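Local coordinates for PAN2-PAN3 deadenylation complex catalytic subunit pan2 (Neurospora crassa, PDB 4CZW), which probably shortens the poly(A) tails of messenger RNAs, acting as the exonuclease subunit of the Pan2-Pan3 deadenylation complex, at residues S510-P514 against T515-P519; R581-L585 against A586-W590; N600-S604 against I605-Q609. All blocks are in the same frame, centred on the assembly; numbering follows the deposited sequence.

Contact 1: residues S510-P514 against T515-P519; sequences SGITP and TDLDP
Asp516 folds its carboxylate back over Thr513, the two side chains crossing at a slant, with CB against Thr513 O and OD2 at the backbone amide. The Thr513 N to Asp516 OD2 hydrogen bond is 2.9 Å long and meets the lone pair of OD2 that faces away from the other carboxylate oxygen. What brings the group there is the first torsion of Asp516, with CG anti to its own carbonyl carbon (chi1 -60°), which turns the carboxylate back along the chain. The Thr513 hydroxyl approaches the same oxygen, although the modelled separation is too short to be trusted in detail. Thr513 stands just before helix 514-517, and the bond from its N-H to the side chain three residues on follows the pattern of one half of a capping box. In the backbone, Asp516 N gives a weak bond to Thr513 O (3.0 Å). A second weak bond follows from Leu517 N to Pro514 O (3.3 Å), and Asp518 N to Thr515 O (3.1 Å) continues the run of three-residue steps. On another side of the turn, Ile512 CG2 rests against Leu517 CD1 at 4.2 Å, the two side chains crossing at about a right angle. Within the exonuclease domain, the turn follows helix 507-510. Arg524 forms a salt bridge with Asp516 OD1, while Ile512 and Asp516 touch Tyr495 on strand 490-496 and Leu517 packs on Leu526 of strand 525-527.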
# COMPACT_ATOMS: atom_id res chain seq x y z
N SER A 510 -23.27 -10.80 -16.82
CA SER A 510 -23.35 -9.54 -16.08
C SER A 510 -24.32 -8.52 -16.67
O SER A 510 -24.74 -7.59 -15.99
CB SER A 510 -21.95 -8.91 -15.98
OG SER A 510 -21.44 -8.61 -17.27
N GLY A 511 -24.67 -8.69 -17.94
CA GLY A 511 -25.57 -7.77 -18.60
C GLY A 511 -24.89 -6.47 -18.99
O GLY A 511 -25.55 -5.49 -19.35
N ILE A 512 -23.56 -6.46 -18.92
CA ILE A 512 -22.78 -5.26 -19.23
C ILE A 512 -22.47 -5.17 -20.72
O ILE A 512 -21.94 -6.11 -21.31
CB ILE A 512 -21.46 -5.23 -18.43
CG1 ILE A 512 -21.74 -5.32 -16.93
CG2 ILE A 512 -20.67 -3.97 -18.76
CD1 ILE A 512 -22.56 -4.16 -16.39
N THR A 513 -22.81 -4.03 -21.31
CA THR A 513 -22.53 -3.78 -22.72
C THR A 513 -21.42 -2.74 -22.86
O THR A 513 -21.23 -1.92 -21.96
CB THR A 513 -23.79 -3.29 -23.47
OG1 THR A 513 -24.10 -1.95 -23.07
CG2 THR A 513 -24.98 -4.19 -23.15
N PRO A 514 -20.68 -2.77 -23.98
CA PRO A 514 -19.63 -1.79 -24.24
C PRO A 514 -20.12 -0.34 -24.18
O PRO A 514 -19.34 0.56 -23.89
CB PRO A 514 -19.15 -2.14 -25.65
CG PRO A 514 -19.43 -3.60 -25.77
CD PRO A 514 -20.70 -3.83 -25.01
N THR A 515 -21.41 -0.14 -24.46
CA THR A 515 -22.00 1.19 -24.42
C THR A 515 -22.01 1.73 -22.99
O THR A 515 -21.75 2.91 -22.76
CB THR A 515 -23.44 1.18 -24.97
OG1 THR A 515 -23.42 0.71 -26.33
CG2 THR A 515 -24.05 2.57 -24.93
N ASP A 516 -22.30 0.86 -22.03
CA ASP A 516 -22.36 1.25 -20.62
C ASP A 516 -21.02 1.78 -20.11
O ASP A 516 -20.98 2.62 -19.21
CB ASP A 516 -22.79 0.06 -19.75
CG ASP A 516 -24.17 -0.46 -20.12
OD1 ASP A 516 -25.17 0.23 -19.84
OD2 ASP A 516 -24.25 -1.57 -20.69
N LEU A 517 -19.93 1.30 -20.70
CA LEU A 517 -18.60 1.70 -20.26
C LEU A 517 -17.96 2.71 -21.22
O LEU A 517 -16.87 3.22 -20.96
CB LEU A 517 -17.69 0.47 -20.13
CG LEU A 517 -18.19 -0.63 -19.20
CD1 LEU A 517 -17.17 -1.76 -19.10
CD2 LEU A 517 -18.51 -0.07 -17.82
N ASP A 518 -18.65 3.00 -22.32
CA ASP A 518 -18.17 3.98 -23.29
C ASP A 518 -18.53 5.40 -22.85
O ASP A 518 -19.70 5.76 -22.80
CB ASP A 518 -18.75 3.69 -24.67
CG ASP A 518 -18.24 4.65 -25.73
OD1 ASP A 518 -17.19 4.37 -26.34
OD2 ASP A 518 -18.89 5.70 -25.95
N PRO A 519 -17.50 6.21 -22.55
CA PRO A 519 -17.65 7.57 -22.00
C PRO A 519 -18.50 8.50 -22.86
O PRO A 519 -19.07 9.46 -22.34
CB PRO A 519 -16.21 8.08 -21.93
CG PRO A 519 -15.37 6.85 -21.90
CD PRO A 519 -16.09 5.86 -22.75

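Contact 2: residues R581-L585 against A586-W590; sequences RKISL and AFLAW
Ile583 leans over the start of the helix, its CB 4.0 Å from Leu588 CG and its CG2 branch pushed between two side chains of the first turn. With CG1 beside the backbone N (chi1 -48°), CG2 is left anti to that N, and this methyl meets Phe587 CD2 at 3.6 Å, coming obliquely to the ring, and Leu588 CG at 3.7 Å. The longer CG1 branch departs from the other side of CB; beyond the turn, the isoleucine also touches Tyr635. Because Ser584 is the N-cap, Ile583 and Leu588 occupy the two positions of a hydrophobic staple, an apolar pair that spans the cap where a chain enters a helix, here helix 585-592 of the exonuclease domain. The polar part of the same helix start is served partly by solvent: one water lies 2.6 Å from Ser584 OG and accepts from Ala586 N at 3.1 Å. Regular helical bonding is under way at once, from Leu588 N to Ser584 O (3.2 Å) and from Ala589 N to Leu585 O (3.0 Å). The Leu585 side chain packs on Thr610 and Leu614 of helix 604-623, and Leu588 also reaches Leu614, as well as Leu634 of helix 627-634.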
# COMPACT_ATOMS: atom_id res chain seq x y z
N ARG A 581 -20.48 -26.28 2.37
CA ARG A 581 -20.95 -26.02 1.01
C ARG A 581 -21.95 -24.88 1.02
O ARG A 581 -22.85 -24.84 1.86
CB ARG A 581 -21.57 -27.28 0.40
CG ARG A 581 -20.57 -28.40 0.14
CD ARG A 581 -21.26 -29.62 -0.47
NE ARG A 581 -20.31 -30.70 -0.75
CZ ARG A 581 -20.66 -31.89 -1.23
NH1 ARG A 581 -21.93 -32.16 -1.50
NH2 ARG A 581 -19.73 -32.81 -1.45
N LYS A 582 -21.80 -23.95 0.08
CA LYS A 582 -22.64 -22.76 0.05
C LYS A 582 -23.76 -22.87 -0.98
O LYS A 582 -23.55 -23.34 -2.10
CB LYS A 582 -21.78 -21.52 -0.23
CG LYS A 582 -20.69 -21.29 0.81
CD LYS A 582 -19.81 -20.11 0.44
CE LYS A 582 -18.73 -19.89 1.49
NZ LYS A 582 -19.31 -19.57 2.82
N ILE A 583 -24.95 -22.42 -0.59
CA ILE A 583 -26.11 -22.46 -1.47
C ILE A 583 -26.10 -21.26 -2.42
O ILE A 583 -25.68 -20.16 -2.05
CB ILE A 583 -27.43 -22.46 -0.66
CG1 ILE A 583 -27.37 -23.51 0.45
CG2 ILE A 583 -28.62 -22.72 -1.56
CD1 ILE A 583 -27.30 -24.94 -0.06
N SER A 584 -26.56 -21.48 -3.65
CA SER A 584 -26.64 -20.42 -4.65
C SER A 584 -27.63 -19.33 -4.25
O SER A 584 -28.57 -19.58 -3.50
CB SER A 584 -27.03 -21.00 -6.01
OG SER A 584 -27.32 -19.98 -6.94
N LEU A 585 -27.41 -18.12 -4.76
CA LEU A 585 -28.32 -17.01 -4.52
C LEU A 585 -29.67 -17.27 -5.17
O LEU A 585 -30.71 -16.92 -4.62
CB LEU A 585 -27.72 -15.70 -5.05
CG LEU A 585 -28.60 -14.46 -4.96
CD1 LEU A 585 -28.71 -13.97 -3.52
CD2 LEU A 585 -28.09 -13.35 -5.87
N ALA A 586 -29.64 -17.90 -6.34
CA ALA A 586 -30.85 -18.20 -7.10
C ALA A 586 -31.71 -19.23 -6.39
O ALA A 586 -32.94 -19.11 -6.36
CB ALA A 586 -30.49 -18.68 -8.49
N PHE A 587 -31.08 -20.24 -5.81
CA PHE A 587 -31.80 -21.30 -5.12
C PHE A 587 -32.44 -20.78 -3.84
O PHE A 587 -33.58 -21.11 -3.53
CB PHE A 587 -30.88 -22.48 -4.81
CG PHE A 587 -31.59 -23.68 -4.25
CD1 PHE A 587 -32.14 -24.62 -5.10
CD2 PHE A 587 -31.71 -23.86 -2.89
CE1 PHE A 587 -32.80 -25.73 -4.60
CE2 PHE A 587 -32.37 -24.96 -2.37
CZ PHE A 587 -32.92 -25.90 -3.23
N LEU A 588 -31.70 -19.96 -3.10
CA LEU A 588 -32.21 -19.37 -1.87
C LEU A 588 -33.38 -18.45 -2.16
O LEU A 588 -34.35 -18.40 -1.39
CB LEU A 588 -31.10 -18.60 -1.14
CG LEU A 588 -30.00 -19.44 -0.48
CD1 LEU A 588 -28.94 -18.54 0.14
CD2 LEU A 588 -30.59 -20.38 0.56
N ALA A 589 -33.31 -17.72 -3.27
CA ALA A 589 -34.38 -16.83 -3.67
C ALA A 589 -35.60 -17.62 -4.13
O ALA A 589 -36.74 -17.19 -3.95
CB ALA A 589 -33.91 -15.89 -4.77
N TRP A 590 -35.36 -18.78 -4.73
CA TRP A 590 -36.43 -19.62 -5.25
C TRP A 590 -37.15 -20.38 -4.14
O TRP A 590 -38.36 -20.60 -4.21
CB TRP A 590 -35.88 -20.60 -6.29
CG TRP A 590 -36.89 -21.60 -6.78
CD1 TRP A 590 -37.95 -21.35 -7.61
CD2 TRP A 590 -36.93 -23.00 -6.47
NE1 TRP A 590 -38.65 -22.52 -7.83
CE2 TRP A 590 -38.04 -23.54 -7.15
CE3 TRP A 590 -36.14 -23.84 -5.69
CZ2 TRP A 590 -38.38 -24.89 -7.07
CZ3 TRP A 590 -36.47 -25.18 -5.62
CH2 TRP A 590 -37.58 -25.69 -6.30
O HOH W 1 -27.17 -17.76 -8.24

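Contact 3: residues N600-S604 against I605-Q609; sequences NTHDS and IEDAQ
Ile605 and Glu606 both present their backbone N-H groups to one carboxylate oxygen of Asp603, the N-cap of helix 604-623. The sequence, a histidine five residues ahead of an aspartate, is consistent with the third exonuclease motif of the DEDDh family. At Ile605 the bond from N to Asp603 OD2 is weak and bent (126°, 3.0 Å), while its side chain spreads over strand 471-481. At Glu606 the bond from N to Asp603 OD2 is straighter, 3.1 Å long, and uses the lone pair of OD2 that faces away from OD1. The Asp603 carboxylate gets there because CG stands opposite the backbone N (chi1 -179°), and Arg476 holds OD1 in a salt bridge. With an alanine in place of Asp603, the N-H groups of Ile605 and Glu606 would probably lose their side-chain acceptor and Arg476 its charged mate. Asp607, a probable ligand of a catalytic metal ion, follows. Its N donates to Asp603 O at 3.0 Å, almost in line with the carbonyl, which links the backbone of the capping residue to that of the metal ligand. Its OD2 lies in the plane of the His602 ring, at the edge, 3.7 Å from CD2, with ring and carboxylate planes 80° apart. Ser604, whose hydroxyl bonds to Ser478, lies beside Asp445 and Glu447, two further probable metal ligands. At Ala608, N bonds to Ser604 O at 3.1 Å from above the carbonyl plane, and CB sits 3.3 Å from that same oxygen.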
# COMPACT_ATOMS: atom_id res chain seq x y z
N ASN A 600 -34.04 -12.47 -16.47
CA ASN A 600 -33.21 -11.56 -17.26
C ASN A 600 -31.74 -11.71 -16.87
O ASN A 600 -31.41 -12.44 -15.94
CB ASN A 600 -33.65 -10.11 -17.07
CG ASN A 600 -34.93 -9.79 -17.82
OD1 ASN A 600 -35.17 -10.31 -18.91
ND2 ASN A 600 -35.75 -8.92 -17.25
N THR A 601 -30.87 -11.02 -17.60
CA THR A 601 -29.45 -11.01 -17.27
C THR A 601 -29.24 -10.40 -15.89
O THR A 601 -30.03 -9.57 -15.45
CB THR A 601 -28.62 -10.24 -18.32
OG1 THR A 601 -29.15 -8.92 -18.47
CG2 THR A 601 -28.67 -10.96 -19.66
N HIS A 602 -28.17 -10.81 -15.22
CA HIS A 602 -27.93 -10.41 -13.84
C HIS A 602 -27.78 -8.90 -13.67
O HIS A 602 -27.02 -8.26 -14.39
CB HIS A 602 -26.69 -11.12 -13.29
CG HIS A 602 -26.86 -12.61 -13.16
ND1 HIS A 602 -26.80 -13.46 -14.24
CD2 HIS A 602 -27.08 -13.38 -12.07
CE1 HIS A 602 -26.98 -14.70 -13.82
NE2 HIS A 602 -27.15 -14.68 -12.52
N ASP A 603 -28.51 -8.35 -12.71
CA ASP A 603 -28.41 -6.94 -12.36
C ASP A 603 -27.95 -6.81 -10.91
O ASP A 603 -28.53 -7.42 -10.01
CB ASP A 603 -29.75 -6.24 -12.56
CG ASP A 603 -29.69 -4.76 -12.25
OD1 ASP A 603 -29.38 -3.96 -13.16
OD2 ASP A 603 -29.96 -4.39 -11.08
N SER A 604 -26.90 -6.02 -10.69
CA SER A 604 -26.26 -5.93 -9.38
C SER A 604 -27.17 -5.31 -8.31
O SER A 604 -27.03 -5.62 -7.13
CB SER A 604 -24.96 -5.14 -9.48
OG SER A 604 -25.18 -3.88 -10.09
N ILE A 605 -28.08 -4.44 -8.73
CA ILE A 605 -29.03 -3.84 -7.80
C ILE A 605 -30.05 -4.87 -7.34
O ILE A 605 -30.36 -4.97 -6.15
CB ILE A 605 -29.75 -2.63 -8.42
CG1 ILE A 605 -28.75 -1.53 -8.78
CG2 ILE A 605 -30.81 -2.09 -7.46
CD1 ILE A 605 -29.39 -0.28 -9.35
N GLU A 606 -30.57 -5.65 -8.29
CA GLU A 606 -31.54 -6.69 -7.99
C GLU A 606 -30.95 -7.76 -7.08
O GLU A 606 -31.57 -8.17 -6.10
CB GLU A 606 -32.06 -7.33 -9.28
CG GLU A 606 -32.88 -6.41 -10.16
CD GLU A 606 -33.40 -7.11 -11.40
OE1 GLU A 606 -33.10 -8.30 -11.58
OE2 GLU A 606 -34.12 -6.46 -12.19
N ASP A 607 -29.74 -8.22 -7.41
CA ASP A 607 -29.06 -9.24 -6.63
C ASP A 607 -28.74 -8.75 -5.22
O ASP A 607 -28.69 -9.54 -4.28
CB ASP A 607 -27.78 -9.69 -7.34
CG ASP A 607 -28.05 -10.51 -8.58
OD1 ASP A 607 -29.18 -10.43 -9.12
OD2 ASP A 607 -27.14 -11.23 -9.03
N ALA A 608 -28.52 -7.45 -5.08
CA ALA A 608 -28.28 -6.85 -3.78
C ALA A 608 -29.57 -6.84 -2.96
O ALA A 608 -29.57 -7.14 -1.77
CB ALA A 608 -27.72 -5.45 -3.92
N GLN A 609 -30.66 -6.47 -3.62
CA GLN A 609 -31.98 -6.47 -3.00
C GLN A 609 -32.41 -7.88 -2.62
O GLN A 609 -33.06 -8.08 -1.59
CB GLN A 609 -33.02 -5.84 -3.93
CG GLN A 609 -32.83 -4.35 -4.16
CD GLN A 609 -33.69 -3.83 -5.30
OE1 GLN A 609 -33.98 -4.55 -6.25
NE2 GLN A 609 -34.08 -2.57 -5.21

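In the fold
All three contacts lie in the exonuclease domain, and each ties a loop to the short or long helix that follows it. Contact 3 is nearest the active site, since it contains a probable metal ligand. Contacts 1 and 2 approach the site through Ile512 and Leu585. Contact 2 touches contact 3 where Leu585 CD2 packs on Asp607 OD2 at 3.9 Å, joining helices 585-592 and 604-623; contact 1 touches it through Gly511 and Thr601. None is wholly core: all are partly buried. Carboxylates hold the chain in contacts 1 and 3, each with an arginine partner, whereas the side chains of contact 2 meet by apolar packing, with a water at the serine.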